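Local coordinates for DUF4439 domain-containing protein (Mycobacterium tuberculosis, PDB 2IB0), which is of unknown function but folds as a four-helix bundle of the ferritin-like clan and assembles as a pair of subunits, at residues A[64-67]-A[68-72]; A[95-98]-A[99-103]; A[110-113]-A[114-117]. All blocks are in the same frame, centred on the assembly; numbering follows the deposited sequence.

Interaction 1 (A[64-67]-A[68-72]); sequences HRRD and DVIVM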
ATOM      1  N   HIS A  64      -2.526 -11.174 -13.490  1.00 34.73           N
ATOM      2  CA  HIS A  64      -1.127 -10.949 -13.800  1.00 35.73           C
ATOM      3  C   HIS A  64      -0.242 -11.299 -12.591  1.00 35.19           C
ATOM      4  O   HIS A  64       0.751 -11.992 -12.740  1.00 35.36           O
ATOM      5  CB  HIS A  64      -0.893  -9.489 -14.265  1.00 36.68           C
ATOM      6  CG  HIS A  64       0.503  -9.220 -14.752  1.00 41.32           C
ATOM      7  ND1 HIS A  64       1.535  -8.843 -13.910  1.00 47.85           N
ATOM      8  CD2 HIS A  64       1.044  -9.270 -15.996  1.00 46.19           C
ATOM      9  CE1 HIS A  64       2.648  -8.686 -14.607  1.00 45.22           C
ATOM     10  NE2 HIS A  64       2.379  -8.934 -15.876  1.00 46.81           N
ATOM     11  N   ARG A  65      -0.602 -10.808 -11.401  1.00 33.96           N
ATOM     12  CA  ARG A  65       0.105 -11.149 -10.178  1.00 32.44           C
ATOM     13  C   ARG A  65       0.168 -12.669  -9.955  1.00 32.10           C
ATOM     14  O   ARG A  65       1.228 -13.205  -9.663  1.00 31.94           O
ATOM     15  CB  ARG A  65      -0.594 -10.502  -8.994  1.00 32.39           C
ATOM     16  CG  ARG A  65       0.191 -10.591  -7.719  1.00 31.19           C
ATOM     17  CD  ARG A  65      -0.613 -10.006  -6.595  1.00 30.25           C
ATOM     18  NE  ARG A  65      -0.810  -8.578  -6.752  1.00 28.43           N
ATOM     19  CZ  ARG A  65      -1.856  -7.909  -6.278  1.00 29.84           C
ATOM     20  NH1 ARG A  65      -2.820  -8.558  -5.630  1.00 30.19           N
ATOM     21  NH2 ARG A  65      -1.950  -6.589  -6.456  1.00 29.82           N
ATOM     22  N   ARG A  66      -0.976 -13.337 -10.070  1.00 31.15           N
ATOM     23  CA  ARG A  66      -1.088 -14.818  -9.969  1.00 30.82           C
ATOM     24  C   ARG A  66      -0.114 -15.550 -10.902  1.00 30.75           C
ATOM     25  O   ARG A  66       0.648 -16.419 -10.462  1.00 31.20           O
ATOM     26  CB  ARG A  66      -2.516 -15.271 -10.253  1.00 30.41           C
ATOM     27  CG  ARG A  66      -2.654 -16.847 -10.557  1.00 31.01           C
ATOM     28  CD  ARG A  66      -3.970 -17.149 -11.282  1.00 33.46           C
ATOM     29  NE  ARG A  66      -4.016 -16.688 -12.678  1.00 36.35           N
ATOM     30  CZ  ARG A  66      -5.129 -16.628 -13.423  1.00 35.75           C
ATOM     31  NH1 ARG A  66      -6.309 -16.985 -12.933  1.00 32.79           N
ATOM     32  NH2 ARG A  66      -5.067 -16.213 -14.674  1.00 36.85           N
ATOM     33  N   ASP A  67      -0.135 -15.199 -12.186  1.00 31.29           N
ATOM     34  CA  ASP A  67       0.810 -15.772 -13.158  1.00 31.77           C
ATOM     35  C   ASP A  67       2.247 -15.502 -12.773  1.00 32.25           C
ATOM     36  O   ASP A  67       3.086 -16.390 -12.851  1.00 33.36           O
ATOM     37  CB  ASP A  67       0.517 -15.245 -14.561  1.00 32.72           C
ATOM     38  CG  ASP A  67      -0.905 -15.595 -15.052  1.00 35.63           C
ATOM     39  OD1 ASP A  67      -1.619 -16.429 -14.429  1.00 37.90           O
ATOM     40  OD2 ASP A  67      -1.321 -15.014 -16.074  1.00 39.36           O
ATOM     41  N   ASP A  68       2.549 -14.273 -12.349  1.00 32.50           N
ATOM     42  CA  ASP A  68       3.879 -13.931 -11.829  1.00 32.85           C
ATOM     43  C   ASP A  68       4.389 -14.814 -10.657  1.00 32.06           C
ATOM     44  O   ASP A  68       5.563 -15.203 -10.629  1.00 31.40           O
ATOM     45  CB  ASP A  68       3.907 -12.463 -11.396  1.00 32.98           C
ATOM     46  CG  ASP A  68       4.252 -11.495 -12.533  1.00 36.43           C
ATOM     47  OD1 ASP A  68       4.503 -11.922 -13.660  1.00 38.93           O
ATOM     48  OD2 ASP A  68       4.272 -10.266 -12.294  1.00 42.88           O
ATOM     49  N   VAL A  69       3.515 -15.081  -9.691  1.00 31.17           N
ATOM     50  CA  VAL A  69       3.790 -15.939  -8.541  1.00 31.18           C
ATOM     51  C   VAL A  69       3.952 -17.399  -8.948  1.00 32.85           C
ATOM     52  O   VAL A  69       4.758 -18.098  -8.354  1.00 32.92           O
ATOM     53  CB  VAL A  69       2.643 -15.820  -7.479  1.00 31.11           C
ATOM     54  CG1 VAL A  69       2.856 -16.809  -6.308  1.00 26.99           C
ATOM     55  CG2 VAL A  69       2.530 -14.358  -6.999  1.00 31.26           C
ATOM     56  N   ILE A  70       3.173 -17.869  -9.930  1.00 34.26           N
ATOM     57  CA  ILE A  70       3.373 -19.220 -10.500  1.00 35.63           C
ATOM     58  C   ILE A  70       4.812 -19.388 -11.033  1.00 37.02           C
ATOM     59  O   ILE A  70       5.481 -20.384 -10.745  1.00 37.49           O
ATOM     60  CB  ILE A  70       2.276 -19.565 -11.546  1.00 35.75           C
ATOM     61  CG1 ILE A  70       0.926 -19.716 -10.811  1.00 36.23           C
ATOM     62  CG2 ILE A  70       2.629 -20.841 -12.386  1.00 35.80           C
ATOM     63  CD1 ILE A  70      -0.330 -19.846 -11.688  1.00 35.89           C
ATOM     64  N   VAL A  71       5.305 -18.378 -11.748  1.00 38.16           N
ATOM     65  CA  VAL A  71       6.676 -18.381 -12.242  1.00 38.80           C
ATOM     66  C   VAL A  71       7.676 -18.400 -11.064  1.00 38.93           C
ATOM     67  O   VAL A  71       8.594 -19.210 -11.047  1.00 38.83           O
ATOM     68  CB  VAL A  71       6.919 -17.174 -13.217  1.00 38.98           C
ATOM     69  CG1 VAL A  71       8.415 -16.973 -13.528  1.00 39.17           C
ATOM     70  CG2 VAL A  71       6.115 -17.361 -14.508  1.00 37.12           C
ATOM     71  N   MET A  72       7.476 -17.526 -10.076  1.00 38.95           N
ATOM     72  CA  MET A  72       8.376 -17.426  -8.899  1.00 38.25           C
ATOM     73  C   MET A  72       8.514 -18.755  -8.164  1.00 37.86           C
ATOM     74  O   MET A  72       9.632 -19.181  -7.846  1.00 38.20           O
ATOM     75  CB  MET A  72       7.883 -16.375  -7.906  1.00 38.33           C
ATOM     76  CG  MET A  72       8.116 -14.934  -8.313  1.00 38.90           C
ATOM     77  SD  MET A  72       7.096 -13.748  -7.400  1.00 38.69           S
ATOM     78  CE  MET A  72       8.054 -13.528  -5.902  1.00 34.06           C
TER
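His-64 and Asp-68 meet one turn apart on helix 52-75, one of the four helices of this ferritin-like bundle. The backbone between them is regular, and Asp-68 N bonds His-64 O at 2.9 Å. The Asp-68 side chain can be followed outward. Its CB rests against the backbone, 3.3 Å from Arg-65 O. CG then comes close to both His-64 O and the imidazole carbon CE1. OD1 stays farther from the ring. OD2 comes nearest, 3.2 Å from His-64 CE1, while ND1 is 3.5 Å from OD2 at an angle too poor for a hydrogen bond. Imidazole and carboxylate planes stand 71° apart. Phe-129 of helix 124-150 also touches Asp-68.

The inner side is different. Arg-65 runs into the bundle and makes salt bridges with Glu-33 and Glu-136. Val-69 packs on Leu-26 and Leu-30 of helix 18-46. On another side, Arg-66 and Ile-70 lie alongside each other, with Arg-66 CG 4.0 Å from Ile-70 CD1. The Arg-66 chain bends at chi3 (71°), and its NE makes a salt bridge to Asp-67 OD1 at 3.0 Å, on the syn side but tilted out of the carboxylate plane.

Interaction 2 (A[95-98]-A[99-103]); sequences SAAD and AARLA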
ATOM      1  N   SER A  95     -26.717  -8.686  -3.345  1.00 34.36           N
ATOM      2  CA  SER A  95     -27.030  -7.578  -4.230  1.00 36.80           C
ATOM      3  C   SER A  95     -25.784  -6.801  -4.584  1.00 38.24           C
ATOM      4  O   SER A  95     -24.701  -7.031  -4.039  1.00 36.39           O
ATOM      5  CB  SER A  95     -28.093  -6.654  -3.609  1.00 36.70           C
ATOM      6  OG  SER A  95     -27.460  -5.904  -2.568  1.00 38.06           O
ATOM      7  N   ALA A  96     -25.970  -5.885  -5.544  1.00 41.63           N
ATOM      8  CA  ALA A  96     -24.945  -4.915  -5.948  1.00 43.00           C
ATOM      9  C   ALA A  96     -24.118  -4.245  -4.854  1.00 44.40           C
ATOM     10  O   ALA A  96     -22.908  -4.086  -5.033  1.00 46.44           O
ATOM     11  CB  ALA A  96     -25.563  -3.876  -6.975  1.00 43.10           C
ATOM     12  N   ALA A  97     -24.701  -3.908  -3.693  1.00 45.55           N
ATOM     13  CA  ALA A  97     -23.909  -3.319  -2.560  1.00 45.11           C
ATOM     14  C   ALA A  97     -23.025  -4.287  -1.791  1.00 46.43           C
ATOM     15  O   ALA A  97     -21.931  -3.925  -1.266  1.00 47.96           O
ATOM     16  CB  ALA A  97     -24.791  -2.602  -1.610  1.00 46.16           C
ATOM     17  N   ASP A  98     -23.468  -5.535  -1.706  1.00 45.33           N
ATOM     18  CA  ASP A  98     -22.672  -6.544  -1.032  1.00 44.72           C
ATOM     19  C   ASP A  98     -21.356  -6.764  -1.757  1.00 43.82           C
ATOM     20  O   ASP A  98     -20.379  -7.159  -1.141  1.00 43.61           O
ATOM     21  CB  ASP A  98     -23.390  -7.858  -0.974  1.00 43.91           C
ATOM     22  CG  ASP A  98     -24.624  -7.802  -0.150  1.00 44.66           C
ATOM     23  OD1 ASP A  98     -24.655  -7.019   0.818  1.00 46.66           O
ATOM     24  OD2 ASP A  98     -25.558  -8.559  -0.470  1.00 43.74           O
ATOM     25  N   ALA A  99     -21.357  -6.524  -3.058  1.00 44.09           N
ATOM     26  CA  ALA A  99     -20.217  -6.879  -3.919  1.00 43.69           C
ATOM     27  C   ALA A  99     -18.991  -5.968  -3.717  1.00 42.78           C
ATOM     28  O   ALA A  99     -17.852  -6.461  -3.741  1.00 43.91           O
ATOM     29  CB  ALA A  99     -20.630  -6.868  -5.378  1.00 44.16           C
ATOM     30  N   ALA A 100     -19.234  -4.669  -3.606  1.00 39.03           N
ATOM     31  CA  ALA A 100     -18.223  -3.692  -3.137  1.00 38.02           C
ATOM     32  C   ALA A 100     -17.615  -4.029  -1.731  1.00 36.84           C
ATOM     33  O   ALA A 100     -16.407  -3.967  -1.551  1.00 34.44           O
ATOM     34  CB  ALA A 100     -18.800  -2.297  -3.175  1.00 35.22           C
ATOM     35  N   ARG A 101     -18.447  -4.420  -0.760  1.00 35.99           N
ATOM     36  CA  ARG A 101     -17.928  -4.897   0.506  1.00 37.75           C
ATOM     37  C   ARG A 101     -17.080  -6.161   0.336  1.00 37.22           C
ATOM     38  O   ARG A 101     -16.075  -6.344   1.018  1.00 36.59           O
ATOM     39  CB  ARG A 101     -19.073  -5.183   1.487  1.00 37.46           C
ATOM     40  CG  ARG A 101     -19.647  -3.923   2.139  1.00 41.57           C
ATOM     41  CD  ARG A 101     -20.665  -4.263   3.304  1.00 41.90           C
ATOM     42  NE  ARG A 101     -21.992  -4.744   2.827  1.00 47.90           N
ATOM     43  CZ  ARG A 101     -22.945  -3.943   2.317  1.00 48.80           C
ATOM     44  NH1 ARG A 101     -22.706  -2.633   2.156  1.00 48.34           N
ATOM     45  NH2 ARG A 101     -24.120  -4.445   1.927  1.00 46.97           N
ATOM     46  N   LEU A 102     -17.515  -7.052  -0.544  1.00 35.37           N
ATOM     47  CA  LEU A 102     -16.767  -8.276  -0.810  1.00 35.46           C
ATOM     48  C   LEU A 102     -15.409  -7.899  -1.376  1.00 32.93           C
ATOM     49  O   LEU A 102     -14.413  -8.485  -0.999  1.00 32.98           O
ATOM     50  CB  LEU A 102     -17.520  -9.171  -1.833  1.00 34.82           C
ATOM     51  CG  LEU A 102     -16.842 -10.455  -2.339  1.00 36.00           C
ATOM     52  CD1 LEU A 102     -16.444 -11.357  -1.182  1.00 38.51           C
ATOM     53  CD2 LEU A 102     -17.784 -11.188  -3.316  1.00 36.75           C
ATOM     54  N   ALA A 103     -15.411  -6.995  -2.341  1.00 32.29           N
ATOM     55  CA  ALA A 103     -14.164  -6.536  -2.975  1.00 33.72           C
ATOM     56  C   ALA A 103     -13.203  -5.952  -1.927  1.00 33.64           C
ATOM     57  O   ALA A 103     -12.022  -6.243  -1.936  1.00 33.40           O
ATOM     58  CB  ALA A 103     -14.448  -5.495  -4.049  1.00 32.57           C
TER
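Near the start of helix 96-120, Asp-98 and Arg-101 form a salt bridge three residues apart. Arg-101 NH2 lies 2.9 Å from Asp-98 OD1. The bond is bent, with an N-H...O angle of 139°, and it uses the anti side of the carboxylate. The two flat groups are turned 73° against each other, so they do not pair flat with two parallel bonds. The Arg-101 chain bends at chi3, which brings its guanidinium over the backbone of the preceding turn. Ala-97 O sits 3.6 Å above the centre of that group, and Ala-97 CB touches NH2.

This is near the start of the third helix of the four-helix bundle, where the loop enters it. The other carboxylate oxygen turns to that loop. Asp-98 OD2 accepts a hydrogen bond from Ser-94 N and a weak one from Ser-95 N at 3.1 Å. Asp-98 thus ties the incoming chain to the helix. Its CG lies beside the backbone N (chi1 -65°), which points the carboxylate back toward these amides. On the buried side, Ala-99 touches Leu-46 and Leu-102 touches Val-43 of helix 18-46. Leu-102 N bonds Asp-98 O at 2.9 Å.

Interaction 3 (A[110-113]-A[114-117]); sequences GATA and WRAV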
ATOM      1  N   GLY A 110      -5.905  -9.881   0.899  1.00 33.43           N
ATOM      2  CA  GLY A 110      -4.714  -9.926   0.045  1.00 32.49           C
ATOM      3  C   GLY A 110      -3.553  -9.098   0.618  1.00 33.39           C
ATOM      4  O   GLY A 110      -2.384  -9.534   0.543  1.00 34.26           O
ATOM      5  N   ALA A 111      -3.837  -7.911   1.158  1.00 32.33           N
ATOM      6  CA  ALA A 111      -2.806  -7.137   1.891  1.00 32.67           C
ATOM      7  C   ALA A 111      -2.191  -7.961   3.023  1.00 33.08           C
ATOM      8  O   ALA A 111      -0.971  -8.069   3.159  1.00 33.55           O
ATOM      9  CB  ALA A 111      -3.390  -5.833   2.462  1.00 32.31           C
ATOM     10  N   THR A 112      -3.044  -8.581   3.822  1.00 33.97           N
ATOM     11  CA  THR A 112      -2.585  -9.453   4.915  1.00 33.95           C
ATOM     12  C   THR A 112      -1.665 -10.566   4.458  1.00 33.47           C
ATOM     13  O   THR A 112      -0.681 -10.864   5.146  1.00 32.98           O
ATOM     14  CB  THR A 112      -3.767 -10.067   5.666  1.00 34.30           C
ATOM     15  OG1 THR A 112      -4.539  -9.009   6.215  1.00 34.98           O
ATOM     16  CG2 THR A 112      -3.297 -10.982   6.819  1.00 34.54           C
ATOM     17  N   ALA A 113      -1.997 -11.199   3.329  1.00 33.78           N
ATOM     18  CA  ALA A 113      -1.196 -12.316   2.800  1.00 32.73           C
ATOM     19  C   ALA A 113       0.131 -11.797   2.204  1.00 32.10           C
ATOM     20  O   ALA A 113       1.173 -12.379   2.410  1.00 30.79           O
ATOM     21  CB  ALA A 113      -1.966 -13.100   1.775  1.00 32.67           C
ATOM     22  N   TRP A 114       0.073 -10.684   1.493  1.00 31.65           N
ATOM     23  CA  TRP A 114       1.286 -10.035   1.001  1.00 31.76           C
ATOM     24  C   TRP A 114       2.208  -9.453   2.062  1.00 31.74           C
ATOM     25  O   TRP A 114       3.429  -9.533   1.915  1.00 31.22           O
ATOM     26  CB  TRP A 114       0.976  -9.042  -0.124  1.00 31.40           C
ATOM     27  CG  TRP A 114       0.522  -9.844  -1.335  1.00 32.31           C
ATOM     28  CD1 TRP A 114      -0.746  -9.916  -1.844  1.00 31.00           C
ATOM     29  CD2 TRP A 114       1.328 -10.718  -2.128  1.00 32.04           C
ATOM     30  NE1 TRP A 114      -0.781 -10.770  -2.921  1.00 32.16           N
ATOM     31  CE2 TRP A 114       0.482 -11.278  -3.118  1.00 32.38           C
ATOM     32  CE3 TRP A 114       2.692 -11.080  -2.103  1.00 33.31           C
ATOM     33  CZ2 TRP A 114       0.942 -12.158  -4.083  1.00 31.33           C
ATOM     34  CZ3 TRP A 114       3.156 -11.991  -3.062  1.00 32.43           C
ATOM     35  CH2 TRP A 114       2.281 -12.523  -4.037  1.00 33.48           C
ATOM     36  N   ARG A 115       1.658  -8.885   3.132  1.00 32.44           N
ATOM     37  CA  ARG A 115       2.515  -8.458   4.247  1.00 32.58           C
ATOM     38  C   ARG A 115       3.280  -9.645   4.813  1.00 31.99           C
ATOM     39  O   ARG A 115       4.412  -9.493   5.222  1.00 31.42           O
ATOM     40  CB  ARG A 115       1.701  -7.771   5.335  1.00 33.12           C
ATOM     41  CG  ARG A 115       2.530  -7.231   6.447  1.00 36.30           C
ATOM     42  CD  ARG A 115       1.677  -6.436   7.443  1.00 38.51           C
ATOM     43  NE  ARG A 115       0.828  -5.465   6.760  1.00 39.87           N
ATOM     44  CZ  ARG A 115      -0.493  -5.550   6.630  1.00 43.63           C
ATOM     45  NH1 ARG A 115      -1.178  -6.581   7.149  1.00 40.71           N
ATOM     46  NH2 ARG A 115      -1.137  -4.584   5.974  1.00 45.17           N
ATOM     47  N   ALA A 116       2.667 -10.834   4.842  1.00 30.54           N
ATOM     48  CA  ALA A 116       3.405 -12.029   5.306  1.00 29.83           C
ATOM     49  C   ALA A 116       4.560 -12.431   4.389  1.00 29.63           C
ATOM     50  O   ALA A 116       5.580 -12.901   4.857  1.00 29.41           O
ATOM     51  CB  ALA A 116       2.455 -13.203   5.497  1.00 29.95           C
ATOM     52  N   VAL A 117       4.373 -12.313   3.070  1.00 29.29           N
ATOM     53  CA  VAL A 117       5.481 -12.547   2.132  1.00 27.52           C
ATOM     54  C   VAL A 117       6.618 -11.496   2.331  1.00 26.47           C
ATOM     55  O   VAL A 117       7.839 -11.840   2.358  1.00 25.55           O
ATOM     56  CB  VAL A 117       4.959 -12.618   0.649  1.00 27.20           C
ATOM     57  CG1 VAL A 117       6.117 -12.838  -0.319  1.00 26.75           C
ATOM     58  CG2 VAL A 117       3.867 -13.798   0.447  1.00 27.05           C
TER
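Trp-114 packs against the carbonyl of Gly-110, one turn earlier on helix 96-120, and this is the tight part of the contact. Trp-114 N bonds Gly-110 O at 2.9 Å and nearly straight, at 168°. The indole CD1 is just as near, 2.9 Å from Gly-110 O, so one carbonyl oxygen meets both the amide N and the indole CD1, approaching the ring obliquely. With CG beside the backbone N (chi1 -68°), the indole stays close to this carbonyl. Its NE1 donates a hydrogen bond to the carboxylate of Glu-33.

The outward side is looser. Arg-115 N still holds Ala-111 O at 2.8 Å, but the side chain bends at chi3 and lies more loosely over the preceding turn. Ala-111 O lies 4.2 Å above its guanidinium plane, toward the rim. Arg-115 NH1 comes within 3.9 Å of Thr-112 CA. The exposed Thr-112 turns OG1 back to Asn-108 O, and the bond from Ala-116 N to Thr-112 O is weak at 3.4 Å. Arg-115 also packs on Val-128 of the second subunit.

Inside the four-helix bundle, Trp-114 lies among helices 18-46, 52-75 and 124-150, while Val-117 packs on Ala-25, Ala-29 and Ala-130.

The three interactions follow one another along the chain without overlap. Interaction 1 is on helix 52-75, and interactions 2 and 3 share helix 96-120. Interaction 2 lies at the start of that helix, and its centre is about 22 Å from that of interaction 3, on the opposite side of the chain's centre. Interactions 1 and 2 are farther apart, about 27 Å between centres. Interactions 1 and 3 touch: Val-69 CG2 is 3.5 Å from Trp-114 CH2, and Arg-65 also packs on the indole. Glu-33 of helix 18-46 bonds both Arg-65 and Trp-114, and Arg-65 also bridges to Glu-136 of helix 124-150, so all four helices meet in this polar cluster.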